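Beta-methylmalyl-CoA dehydratase (Chloroflexus aurantiacus, PDB 4E3E) catalyses the reversible dehydration of (2R,3S)-beta-methylmalyl-CoA to mesaconyl-CoA in the glyoxylate assimilation cycle. Local coordinates at residues Y194-Y199 / G308-R313; V211-A216 / G251-L256; G241-R246 / T280-A285; A268-A273 / T345-R350. All coordinates share one frame; numbering follows the deposited sequence.

Contact 1 (Y194-Y199 / G308-R313)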
loop_
_atom_site.group_PDB
_atom_site.type_symbol
_atom_site.label_atom_id
_atom_site.label_comp_id
_atom_site.label_asym_id
_atom_site.label_seq_id
_atom_site.Cartn_x
_atom_site.Cartn_y
_atom_site.Cartn_z
ATOM N N TYR A 194 -7.286 -29.424 12.108
ATOM C CA TYR A 194 -7.791 -29.220 13.462
ATOM C C TYR A 194 -9.060 -28.377 13.497
ATOM O O TYR A 194 -9.075 -27.225 13.068
ATOM C CB TYR A 194 -6.695 -28.622 14.359
ATOM C CG TYR A 194 -5.533 -29.575 14.574
ATOM C CD1 TYR A 194 -5.667 -30.693 15.404
ATOM C CD2 TYR A 194 -4.309 -29.371 13.944
ATOM C CE1 TYR A 194 -4.612 -31.577 15.604
ATOM C CE2 TYR A 194 -3.248 -30.252 14.137
ATOM C CZ TYR A 194 -3.407 -31.350 14.965
ATOM O OH TYR A 194 -2.360 -32.222 15.159
ATOM N N LEU A 195 -10.125 -28.969 14.021
ATOM C CA LEU A 195 -11.415 -28.292 14.148
ATOM C C LEU A 195 -11.724 -27.993 15.621
ATOM O O LEU A 195 -10.916 -28.285 16.510
ATOM C CB LEU A 195 -12.528 -29.117 13.469
ATOM C CG LEU A 195 -12.369 -29.282 11.957
ATOM C CD1 LEU A 195 -13.430 -30.222 11.381
ATOM C CD2 LEU A 195 -12.414 -27.928 11.252
ATOM N N TRP A 196 -12.880 -27.391 15.869
ATOM C CA TRP A 196 -13.297 -26.988 17.218
ATOM C C TRP A 196 -13.160 -28.114 18.210
ATOM O O TRP A 196 -12.623 -27.926 19.309
ATOM C CB TRP A 196 -14.729 -26.479 17.141
ATOM C CG TRP A 196 -15.414 -26.052 18.423
ATOM C CD1 TRP A 196 -15.368 -24.796 19.049
ATOM C CD2 TRP A 196 -16.362 -26.852 19.226
ATOM N NE1 TRP A 196 -16.178 -24.784 20.169
ATOM C CE2 TRP A 196 -16.805 -25.986 20.325
ATOM C CE3 TRP A 196 -16.849 -28.159 19.154
ATOM C CZ2 TRP A 196 -17.703 -26.432 21.296
ATOM C CZ3 TRP A 196 -17.757 -28.592 20.133
ATOM C CH2 TRP A 196 -18.164 -27.751 21.182
ATOM N N ASP A 197 -13.615 -29.300 17.813
ATOM C CA ASP A 197 -13.563 -30.493 18.652
ATOM C C ASP A 197 -12.152 -30.865 19.097
ATOM O O ASP A 197 -11.996 -31.489 20.139
ATOM C CB ASP A 197 -14.191 -31.691 17.927
ATOM C CG ASP A 197 -15.503 -31.334 17.240
ATOM O OD1 ASP A 197 -15.494 -30.462 16.344
ATOM O OD2 ASP A 197 -16.543 -31.932 17.592
ATOM N N ASP A 198 -11.135 -30.475 18.327
ATOM C CA ASP A 198 -9.773 -30.973 18.544
ATOM C C ASP A 198 -8.924 -30.109 19.473
ATOM O O ASP A 198 -7.851 -30.529 19.907
ATOM C CB ASP A 198 -9.048 -31.166 17.203
ATOM C CG ASP A 198 -9.872 -31.952 16.205
ATOM O OD1 ASP A 198 -10.434 -33.005 16.577
ATOM O OD2 ASP A 198 -9.962 -31.511 15.040
ATOM N N TYR A 199 -9.396 -28.902 19.769
ATOM C CA TYR A 199 -8.670 -28.007 20.662
ATOM C C TYR A 199 -8.951 -28.360 22.123
ATOM O O TYR A 199 -10.066 -28.750 22.471
ATOM C CB TYR A 199 -8.990 -26.546 20.319
ATOM C CG TYR A 199 -8.261 -26.102 19.078
ATOM C CD1 TYR A 199 -8.807 -26.312 17.807
ATOM C CD2 TYR A 199 -6.985 -25.519 19.168
ATOM C CE1 TYR A 199 -8.118 -25.934 16.664
ATOM C CE2 TYR A 199 -6.287 -25.140 18.027
ATOM C CZ TYR A 199 -6.863 -25.341 16.787
ATOM O OH TYR A 199 -6.179 -24.960 15.669
ATOM N N GLY A 308 -18.601 -23.702 16.532
ATOM C CA GLY A 308 -18.475 -23.497 17.966
ATOM C C GLY A 308 -17.621 -22.275 18.249
ATOM O O GLY A 308 -16.993 -21.719 17.340
ATOM N N ALA A 309 -17.600 -21.853 19.510
ATOM C CA ALA A 309 -16.774 -20.732 19.919
ATOM C C ALA A 309 -15.594 -21.183 20.761
ATOM O O ALA A 309 -15.690 -22.147 21.526
ATOM C CB ALA A 309 -17.599 -19.708 20.688
ATOM N N LEU A 310 -14.486 -20.473 20.621
ATOM C CA LEU A 310 -13.359 -20.619 21.537
ATOM C C LEU A 310 -13.021 -19.255 22.085
ATOM O O LEU A 310 -12.957 -18.266 21.336
ATOM C CB LEU A 310 -12.129 -21.192 20.832
ATOM C CG LEU A 310 -12.195 -22.593 20.212
ATOM C CD1 LEU A 310 -10.965 -22.827 19.336
ATOM C CD2 LEU A 310 -12.318 -23.686 21.267
ATOM N N ARG A 311 -12.836 -19.193 23.395
ATOM C CA ARG A 311 -12.335 -17.984 24.013
ATOM C C ARG A 311 -10.826 -18.139 24.043
ATOM O O ARG A 311 -10.310 -19.120 24.587
ATOM C CB ARG A 311 -12.901 -17.774 25.420
ATOM C CG ARG A 311 -12.465 -16.442 26.043
ATOM C CD ARG A 311 -13.052 -16.224 27.432
ATOM N NE ARG A 311 -12.721 -14.889 27.948
ATOM C CZ ARG A 311 -13.279 -14.330 29.022
ATOM N NH1 ARG A 311 -14.207 -14.979 29.720
ATOM N NH2 ARG A 311 -12.912 -13.115 29.403
ATOM N N VAL A 312 -10.130 -17.185 23.430
ATOM C CA VAL A 312 -8.692 -17.279 23.222
ATOM C C VAL A 312 -8.008 -16.088 23.865
ATOM O O VAL A 312 -8.499 -14.958 23.763
ATOM C CB VAL A 312 -8.355 -17.318 21.709
ATOM C CG1 VAL A 312 -6.839 -17.411 21.456
ATOM C CG2 VAL A 312 -9.098 -18.460 21.010
ATOM N N ARG A 313 -6.888 -16.347 24.541
ATOM C CA ARG A 313 -5.951 -15.292 24.889
ATOM C C ARG A 313 -4.757 -15.393 23.950
ATOM O O ARG A 313 -4.082 -16.428 23.910
ATOM C CB ARG A 313 -5.453 -15.418 26.333
ATOM C CG ARG A 313 -4.512 -14.283 26.740
ATOM C CD ARG A 313 -3.841 -14.473 28.121
ATOM N NE ARG A 313 -4.799 -14.835 29.170
ATOM C CZ ARG A 313 -5.724 -14.024 29.687
ATOM N NH1 ARG A 313 -5.844 -12.761 29.277
ATOM N NH2 ARG A 313 -6.548 -14.488 30.620
#
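With CG anti to the backbone N (chi1 178°), the indole of Trp196 reaches strand 307-318, where Leu310 holds its own CG anti to the carbonyl carbon, beside the backbone N (chi1 -62°). Trp196 sits at the start of the short 3-10 turn 196-198, and its NE1 donates to Ala309 O at 3.0 Å. The acceptor lies in the indole plane, at the ring edge, whereas the N-H arrives from above the carbonyl plane of Ala309. Gly308 meets a face of the same ring: its CA stands 3.6 Å from the centroid of the five-membered ring, over the face, which makes a CH-pi contact with no side chain in between. Leu310 CD2 approaches Trp196 CD1 obliquely at 3.9 Å, and Leu310 CD1 comes more loosely to Tyr199 CG at 4.3 Å. A backbone bond from Trp196 to Pro349 also ties the loop to the antiparallel sheet of the HotDog-clan fold. Between the two segments, one N-H...O bond at the edge and one CH-pi contact over the face constrain the indole in two directions, while leucine methyls supply the apolar remainder; Lys298 adds a cation-pi contact to the same ring.

Contact 2 (V211-A216 / G251-L256)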
loop_
_atom_site.group_PDB
_atom_site.type_symbol
_atom_site.label_atom_id
_atom_site.label_comp_id
_atom_site.label_asym_id
_atom_site.label_seq_id
_atom_site.Cartn_x
_atom_site.Cartn_y
_atom_site.Cartn_z
ATOM N N VAL A 211 7.846 -11.220 13.346
ATOM C CA VAL A 211 7.849 -10.205 12.281
ATOM C C VAL A 211 8.287 -8.845 12.804
ATOM O O VAL A 211 7.827 -8.386 13.867
ATOM C CB VAL A 211 6.491 -10.093 11.536
ATOM C CG1 VAL A 211 6.170 -11.402 10.826
ATOM C CG2 VAL A 211 5.348 -9.670 12.468
ATOM N N THR A 212 9.184 -8.206 12.057
ATOM C CA THR A 212 9.750 -6.923 12.478
ATOM C C THR A 212 8.917 -5.757 11.940
ATOM O O THR A 212 8.552 -5.737 10.764
ATOM C CB THR A 212 11.213 -6.815 12.035
ATOM O OG1 THR A 212 11.913 -7.956 12.527
ATOM C CG2 THR A 212 11.884 -5.547 12.568
ATOM N N ILE A 213 8.615 -4.803 12.826
ATOM C CA ILE A 213 7.839 -3.604 12.495
ATOM C C ILE A 213 8.718 -2.536 11.856
ATOM O O ILE A 213 9.766 -2.190 12.394
ATOM C CB ILE A 213 7.144 -3.037 13.754
ATOM C CG1 ILE A 213 6.204 -4.091 14.354
ATOM C CG2 ILE A 213 6.400 -1.732 13.459
ATOM C CD1 ILE A 213 5.547 -3.671 15.649
ATOM N N GLU A 214 8.282 -2.022 10.705
ATOM C CA GLU A 214 8.954 -0.878 10.061
ATOM C C GLU A 214 8.145 0.403 10.325
ATOM O O GLU A 214 6.932 0.332 10.520
ATOM C CB GLU A 214 9.122 -1.130 8.546
ATOM C CG GLU A 214 10.081 -2.267 8.195
ATOM C CD GLU A 214 11.493 -2.028 8.751
ATOM O OE1 GLU A 214 12.033 -0.911 8.578
ATOM O OE2 GLU A 214 12.085 -2.954 9.357
ATOM N N GLU A 215 8.801 1.563 10.344
ATOM C CA GLU A 215 8.073 2.835 10.538
ATOM C C GLU A 215 6.983 3.052 9.488
ATOM O O GLU A 215 5.844 3.405 9.835
ATOM C CB GLU A 215 9.017 4.037 10.545
ATOM C CG GLU A 215 10.020 4.061 11.694
ATOM C CD GLU A 215 9.410 4.468 13.039
ATOM O OE1 GLU A 215 8.164 4.648 13.165
ATOM O OE2 GLU A 215 10.190 4.598 13.983
ATOM N N ALA A 216 7.335 2.837 8.213
ATOM C CA ALA A 216 6.420 3.096 7.104
ATOM C C ALA A 216 5.226 2.181 7.238
ATOM O O ALA A 216 4.114 2.532 6.843
ATOM C CB ALA A 216 7.100 2.867 5.760
ATOM N N GLY A 251 -3.351 -1.288 18.219
ATOM C CA GLY A 251 -4.163 -2.149 17.359
ATOM C C GLY A 251 -3.371 -2.791 16.220
ATOM O O GLY A 251 -3.761 -3.842 15.706
ATOM N N HIS A 252 -2.266 -2.163 15.816
ATOM C CA HIS A 252 -1.345 -2.770 14.843
ATOM C C HIS A 252 -0.793 -4.057 15.413
ATOM O O HIS A 252 -0.681 -5.064 14.705
ATOM C CB HIS A 252 -0.223 -1.796 14.490
ATOM C CG HIS A 252 0.642 -2.223 13.307
ATOM N ND1 HIS A 252 0.210 -2.165 12.040
ATOM C CD2 HIS A 252 1.986 -2.638 13.248
ATOM C CE1 HIS A 252 1.184 -2.579 11.201
ATOM N NE2 HIS A 252 2.286 -2.847 11.946
ATOM N N ILE A 253 -0.476 -4.051 16.704
ATOM C CA ILE A 253 0.007 -5.266 17.380
ATOM C C ILE A 253 -1.064 -6.347 17.450
ATOM O O ILE A 253 -0.775 -7.534 17.254
ATOM C CB ILE A 253 0.567 -4.941 18.782
ATOM C CG1 ILE A 253 1.582 -3.795 18.664
ATOM C CG2 ILE A 253 1.180 -6.173 19.442
ATOM C CD1 ILE A 253 2.700 -4.047 17.663
ATOM N N ILE A 254 -2.302 -5.938 17.708
ATOM C CA ILE A 254 -3.421 -6.880 17.710
ATOM C C ILE A 254 -3.513 -7.571 16.344
ATOM O O ILE A 254 -3.671 -8.805 16.246
ATOM C CB ILE A 254 -4.759 -6.197 18.081
ATOM C CG1 ILE A 254 -4.742 -5.714 19.540
ATOM C CG2 ILE A 254 -5.928 -7.150 17.870
ATOM C CD1 ILE A 254 -5.859 -4.754 19.912
ATOM N N SER A 255 -3.406 -6.774 15.288
ATOM C CA SER A 255 -3.566 -7.304 13.941
ATOM C C SER A 255 -2.414 -8.225 13.510
ATOM O O SER A 255 -2.635 -9.234 12.822
ATOM C CB SER A 255 -3.796 -6.157 12.959
ATOM O OG SER A 255 -5.186 -5.838 12.918
ATOM N N LEU A 256 -1.196 -7.900 13.927
ATOM C CA LEU A 256 -0.084 -8.789 13.707
ATOM C C LEU A 256 -0.256 -10.126 14.459
ATOM O O LEU A 256 -0.046 -11.201 13.879
ATOM C CB LEU A 256 1.244 -8.110 14.139
ATOM C CG LEU A 256 1.784 -6.986 13.216
ATOM C CD1 LEU A 256 2.910 -6.217 13.891
ATOM C CD2 LEU A 256 2.273 -7.529 11.871
#
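Ile213 CD1 and Ile253 CD1 meet at 3.5 Å, the closest approach between the two segments, with their side chains crossing at about a right angle. Ile253 bends to make this contact: CG1 is anti to the carbonyl carbon, and chi2 of -54° turns CD1 back toward Ile213. Ile213 CG1 lies 3.9 Å from Leu256 CD1, so Ile213 touches side chains about one helical turn apart on helix 250-265. The other methyl of Leu256, CD2, meets Val211 CG2 at 3.8 Å. These contacts lay the helix against the end of strand 204-212 and the link that follows it, where Glu214 occupies the N-cap position of helix 215-224. A long helix packed on a strongly curved antiparallel sheet is the hallmark of the HotDog fold, to whose clan this family belongs. The contact thins toward His252, where Ile213 CD1 lies 4.4 Å from His252 CD2, at the ring edge; the ring's ND1 is hydrogen-bonded to Tyr40 and its NE2 to Glu217. Val211 forms the more exposed margin, where Arg223 of the second subunit packs against both Val211 and Leu256.

Contact 3 (G241-R246 / T280-A285)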
loop_
_atom_site.group_PDB
_atom_site.type_symbol
_atom_site.label_atom_id
_atom_site.label_comp_id
_atom_site.label_asym_id
_atom_site.label_seq_id
_atom_site.Cartn_x
_atom_site.Cartn_y
_atom_site.Cartn_z
ATOM N N GLY A 241 10.718 12.986 23.327
ATOM C CA GLY A 241 10.027 12.231 24.386
ATOM C C GLY A 241 10.907 11.198 25.088
ATOM O O GLY A 241 12.066 10.994 24.700
ATOM N N ARG A 242 10.360 10.535 26.111
ATOM C CA ARG A 242 11.141 9.579 26.930
ATOM C C ARG A 242 11.676 8.381 26.123
ATOM O O ARG A 242 12.868 8.013 26.242
ATOM C CB ARG A 242 10.345 9.104 28.161
ATOM C CG ARG A 242 9.228 8.111 27.868
ATOM C CD ARG A 242 8.661 7.495 29.139
ATOM N NE ARG A 242 9.599 6.565 29.777
ATOM C CZ ARG A 242 9.237 5.491 30.480
ATOM N NH1 ARG A 242 7.948 5.179 30.643
ATOM N NH2 ARG A 242 10.171 4.715 31.017
ATOM N N PHE A 243 10.787 7.798 25.308
ATOM C CA PHE A 243 11.113 6.667 24.450
ATOM C C PHE A 243 11.995 7.116 23.299
ATOM O O PHE A 243 12.777 6.328 22.755
ATOM C CB PHE A 243 9.844 6.017 23.884
ATOM C CG PHE A 243 8.849 5.567 24.927
ATOM C CD1 PHE A 243 9.243 4.782 26.006
ATOM C CD2 PHE A 243 7.501 5.901 24.802
ATOM C CE1 PHE A 243 8.319 4.361 26.955
ATOM C CE2 PHE A 243 6.568 5.481 25.741
ATOM C CZ PHE A 243 6.979 4.711 26.821
ATOM N N GLY A 244 11.844 8.382 22.917
ATOM C CA GLY A 244 12.669 8.984 21.881
ATOM C C GLY A 244 12.374 8.460 20.493
ATOM O O GLY A 244 13.247 8.535 19.614
ATOM N N ARG A 245 11.156 7.930 20.291
ATOM C CA ARG A 245 10.778 7.374 19.014
ATOM C C ARG A 245 9.267 7.275 18.964
ATOM O O ARG A 245 8.601 7.271 20.001
ATOM C CB ARG A 245 11.442 6.005 18.778
ATOM C CG ARG A 245 11.266 5.010 19.905
ATOM C CD ARG A 245 12.568 4.310 20.270
ATOM N NE ARG A 245 12.372 3.508 21.478
ATOM C CZ ARG A 245 12.532 2.189 21.553
ATOM N NH1 ARG A 245 12.942 1.494 20.495
ATOM N NH2 ARG A 245 12.300 1.563 22.704
ATOM N N ARG A 246 8.730 7.223 17.756
ATOM C CA ARG A 246 7.284 7.073 17.556
ATOM C C ARG A 246 6.799 5.757 18.145
ATOM O O ARG A 246 7.549 4.779 18.183
ATOM C CB ARG A 246 6.958 7.147 16.066
ATOM C CG ARG A 246 7.174 8.531 15.460
ATOM C CD ARG A 246 7.311 8.461 13.941
ATOM N NE ARG A 246 8.669 8.066 13.548
ATOM C CZ ARG A 246 9.103 7.928 12.292
ATOM N NH1 ARG A 246 10.369 7.573 12.085
ATOM N NH2 ARG A 246 8.292 8.137 11.246
ATOM N N THR A 280 0.333 -3.780 27.121
ATOM C CA THR A 280 1.049 -3.851 28.393
ATOM C C THR A 280 2.367 -3.093 28.402
ATOM O O THR A 280 2.795 -2.607 29.440
ATOM C CB THR A 280 1.301 -5.322 28.785
ATOM O OG1 THR A 280 1.907 -5.997 27.682
ATOM C CG2 THR A 280 -0.027 -6.032 29.086
ATOM N N ASN A 281 3.025 -3.032 27.252
ATOM C CA ASN A 281 4.233 -2.237 27.053
ATOM C C ASN A 281 4.171 -1.657 25.644
ATOM O O ASN A 281 3.496 -2.230 24.777
ATOM C CB ASN A 281 5.505 -3.089 27.244
ATOM C CG ASN A 281 5.753 -3.446 28.697
ATOM O OD1 ASN A 281 6.043 -2.578 29.520
ATOM N ND2 ASN A 281 5.642 -4.728 29.021
ATOM N N PRO A 282 4.846 -0.513 25.413
ATOM C CA PRO A 282 4.838 0.109 24.090
ATOM C C PRO A 282 5.669 -0.714 23.092
ATOM O O PRO A 282 6.587 -1.431 23.479
ATOM C CB PRO A 282 5.480 1.484 24.350
ATOM C CG PRO A 282 6.409 1.233 25.492
ATOM C CD PRO A 282 5.711 0.225 26.363
ATOM N N SER A 283 5.322 -0.608 21.822
ATOM C CA SER A 283 6.000 -1.296 20.734
ATOM C C SER A 283 6.540 -0.230 19.799
ATOM O O SER A 283 5.939 0.847 19.670
ATOM C CB SER A 283 4.978 -2.134 19.953
ATOM O OG SER A 283 4.587 -3.277 20.688
ATOM N N PHE A 284 7.653 -0.532 19.129
ATOM C CA PHE A 284 8.375 0.451 18.327
ATOM C C PHE A 284 8.848 -0.195 17.040
ATOM O O PHE A 284 9.002 -1.416 16.996
ATOM C CB PHE A 284 9.592 0.933 19.109
ATOM C CG PHE A 284 9.253 1.486 20.464
ATOM C CD1 PHE A 284 8.733 2.768 20.596
ATOM C CD2 PHE A 284 9.444 0.716 21.614
ATOM C CE1 PHE A 284 8.415 3.282 21.847
ATOM C CE2 PHE A 284 9.123 1.218 22.868
ATOM C CZ PHE A 284 8.611 2.513 22.982
ATOM N N ALA A 285 9.061 0.613 15.990
ATOM C CA ALA A 285 9.688 0.124 14.753
ATOM C C ALA A 285 11.013 -0.489 15.131
ATOM O O ALA A 285 11.691 0.042 16.017
ATOM C CB ALA A 285 9.896 1.257 13.765
HETATM O O HOH W 1 9.030 3.472 16.230
#
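Two irregular loops of the HotDog-clan fold meet here through an aromatic and cation-pi cluster: segment 241-246 precedes helix 250-265, and segment 280-285 joins strands 270-278 and 288-300. Phe284 is the central group, and Phe243, Arg245 and Arg246 all touch its ring. The guanidinium of Arg245 lies flat over one face, its plane 17° from that of the ring and CZ 3.6 Å from the Phe284 centroid, which satisfies both stacking and cation-pi geometry. Arg245 NH2 is set toward the rim, 3.2 Å from Phe284 CD2. A chi1 of 51° puts CG of Arg245 between the backbone N and the carbonyl carbon, where it lies 3.5 Å from Phe284 CD1. A weak bond runs from Arg245 NE to Phe243 O. Phe243 receives the edge of Phe284 on its face in an offset edge-to-face pair, with centroids 5.3 Å apart and planes at 60°; Phe284 CZ comes 3.6 Å from Phe243 CG. Pro282 CG adds an off-centre CH-pi contact to the Phe243 ring. Arg246 contributes its backbone here, while its guanidinium forms a salt bridge with Glu214 of the third subunit. Arg246 O meets the edge of Phe284 near CD1 (3.4 Å) and accepts a bond from a water at 2.8 Å, which in turn accepts from Ala285 N at 2.9 Å.

Contact 4 (A268-A273 / T345-R350)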
loop_
_atom_site.group_PDB
_atom_site.type_symbol
_atom_site.label_atom_id
_atom_site.label_comp_id
_atom_site.label_asym_id
_atom_site.label_seq_id
_atom_site.Cartn_x
_atom_site.Cartn_y
_atom_site.Cartn_z
ATOM N N ALA A 268 -9.892 -20.856 12.987
ATOM C CA ALA A 268 -10.552 -19.768 13.715
ATOM C C ALA A 268 -10.915 -18.693 12.696
ATOM O O ALA A 268 -10.242 -17.660 12.586
ATOM C CB ALA A 268 -9.657 -19.208 14.813
ATOM N N LEU A 269 -11.991 -18.943 11.963
ATOM C CA LEU A 269 -12.253 -18.212 10.724
ATOM C C LEU A 269 -12.466 -16.717 10.883
ATOM O O LEU A 269 -12.104 -15.936 9.985
ATOM C CB LEU A 269 -13.425 -18.831 9.978
ATOM C CG LEU A 269 -13.068 -20.157 9.303
ATOM C CD1 LEU A 269 -14.243 -20.556 8.440
ATOM C CD2 LEU A 269 -11.751 -20.094 8.496
ATOM N N SER A 270 -13.047 -16.317 12.015
ATOM C CA SER A 270 -13.316 -14.902 12.261
ATOM C C SER A 270 -13.415 -14.647 13.744
ATOM O O SER A 270 -13.693 -15.567 14.529
ATOM C CB SER A 270 -14.611 -14.463 11.579
ATOM O OG SER A 270 -15.736 -15.079 12.192
ATOM N N ILE A 271 -13.181 -13.393 14.115
ATOM C CA ILE A 271 -13.317 -12.939 15.481
ATOM C C ILE A 271 -14.726 -12.416 15.672
ATOM O O ILE A 271 -15.182 -11.542 14.914
ATOM C CB ILE A 271 -12.299 -11.830 15.822
ATOM C CG1 ILE A 271 -10.873 -12.397 15.764
ATOM C CG2 ILE A 271 -12.653 -11.217 17.177
ATOM C CD1 ILE A 271 -9.766 -11.345 15.855
ATOM N N ALA A 272 -15.423 -12.967 16.665
ATOM C CA ALA A 272 -16.811 -12.596 16.905
ATOM C C ALA A 272 -16.972 -11.636 18.083
ATOM O O ALA A 272 -18.001 -10.957 18.200
ATOM C CB ALA A 272 -17.661 -13.837 17.096
ATOM N N ALA A 273 -15.965 -11.576 18.954
ATOM C CA ALA A 273 -15.999 -10.667 20.086
ATOM C C ALA A 273 -14.606 -10.358 20.588
ATOM O O ALA A 273 -13.701 -11.192 20.483
ATOM C CB ALA A 273 -16.818 -11.260 21.232
ATOM N N THR A 345 -12.946 -13.888 21.300
ATOM C CA THR A 345 -13.700 -15.083 20.995
ATOM C C THR A 345 -13.765 -15.286 19.483
ATOM O O THR A 345 -14.177 -14.379 18.722
ATOM C CB THR A 345 -15.114 -14.994 21.577
ATOM O OG1 THR A 345 -15.027 -14.863 23.001
ATOM C CG2 THR A 345 -15.926 -16.243 21.244
ATOM N N VAL A 346 -13.360 -16.481 19.057
ATOM C CA VAL A 346 -13.356 -16.833 17.641
ATOM C C VAL A 346 -14.463 -17.838 17.370
ATOM O O VAL A 346 -14.936 -18.533 18.281
ATOM C CB VAL A 346 -12.002 -17.423 17.203
ATOM C CG1 VAL A 346 -10.888 -16.388 17.370
ATOM C CG2 VAL A 346 -11.680 -18.694 18.005
ATOM N N LEU A 347 -14.897 -17.897 16.121
ATOM C CA LEU A 347 -15.793 -18.947 15.675
ATOM C C LEU A 347 -14.950 -19.966 14.911
ATOM O O LEU A 347 -14.051 -19.576 14.160
ATOM C CB LEU A 347 -16.895 -18.382 14.768
ATOM C CG LEU A 347 -17.755 -17.226 15.303
ATOM C CD1 LEU A 347 -18.714 -16.728 14.228
ATOM C CD2 LEU A 347 -18.524 -17.634 16.554
HETATM N N MSE A 348 -15.241 -21.255 15.095
HETATM C CA MSE A 348 -14.524 -22.329 14.385
HETATM C C MSE A 348 -15.488 -23.422 13.971
HETATM O O MSE A 348 -16.340 -23.821 14.763
HETATM C CB MSE A 348 -13.443 -22.890 15.311
HETATM C CG MSE A 348 -12.680 -24.038 14.653
HETATM SE SE MSE A 348 -11.105 -24.583 15.722
HETATM C CE MSE A 348 -9.910 -22.995 15.752
ATOM N N PRO A 349 -15.356 -23.944 12.732
ATOM C CA PRO A 349 -16.207 -25.054 12.318
ATOM C C PRO A 349 -16.053 -26.255 13.246
ATOM O O PRO A 349 -14.958 -26.504 13.787
ATOM C CB PRO A 349 -15.675 -25.416 10.935
ATOM C CG PRO A 349 -15.007 -24.179 10.454
ATOM C CD PRO A 349 -14.411 -23.552 11.669
ATOM N N ARG A 350 -17.146 -26.977 13.428
ATOM C CA ARG A 350 -17.160 -28.223 14.215
ATOM C C ARG A 350 -17.166 -29.466 13.321
ATOM O O ARG A 350 -17.584 -29.403 12.163
ATOM C CB ARG A 350 -18.388 -28.257 15.114
ATOM C CG ARG A 350 -18.369 -27.216 16.213
ATOM C CD ARG A 350 -19.622 -27.292 17.079
ATOM N NE ARG A 350 -19.904 -28.642 17.573
ATOM C CZ ARG A 350 -20.791 -28.926 18.523
ATOM N NH1 ARG A 350 -21.492 -27.964 19.106
ATOM N NH2 ARG A 350 -20.976 -30.186 18.900
#
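Thr345 O accepts from two successive amides, strongly from Ala272 N at 2.8 Å and weakly from Ala273 N at 3.3 Å, and Thr345 N returns a bond to Ala273 O at 2.9 Å. Farther along, Leu347 N donates to Ser270 O at 3.1 Å. Side chains close over this ladder. Ala268 CB rests 3.8 Å from Val346 CB, and Ala272 CB, at the bulge, meets Leu347 CG, also at 3.8 Å. Two residues opposite one, with the register slipping by one after the Ile271-Val346 pair, define a classic beta bulge between antiparallel strands 270-278 and 338-349, neighbours in the sheet of this HotDog-clan fold. Met348, a selenomethionine, turns at chi3 (-63°) and lays its CE 3.9 Å from Ala268 CB. The next shell holds the polar groups: Ser270 OG bonds Tyr178 OH, and Thr345 OG1 bonds Asn275 OD1. On the far side of strand 270-278, Ala272 pairs by backbone with Phe95 of strand 84-95, so the bulged strand is held from both flanks. Ser65 OG donates to Ile271 O, and Ser65 is a substrate-binding residue by similarity.

Contacts 1, 2 and 4 are buried, contact 3 only partly. Contacts 1 and 4 share adjoining strands: 307-318 and 338-349 are neighbours in the sheet, and Gly308 N lies 2.9 Å from Met348 O, a probable hydrogen bond. Contact 4 relies on backbone pairing within the sheet, contact 1 on an indole docked against it from a loop. Contacts 2 and 3 also touch, with Ile253 CD1 3.6 Å from Ser283 OG, yet contact 2 is apolar between its segments, while contact 3 is built on stacked arginine and aromatic groups. Contacts 3 and 4 lie on opposite sides of the chain's centre, their nearest atoms about 17 Å apart. Other subunits reach contacts 1, 2 and 3; none touches contact 4.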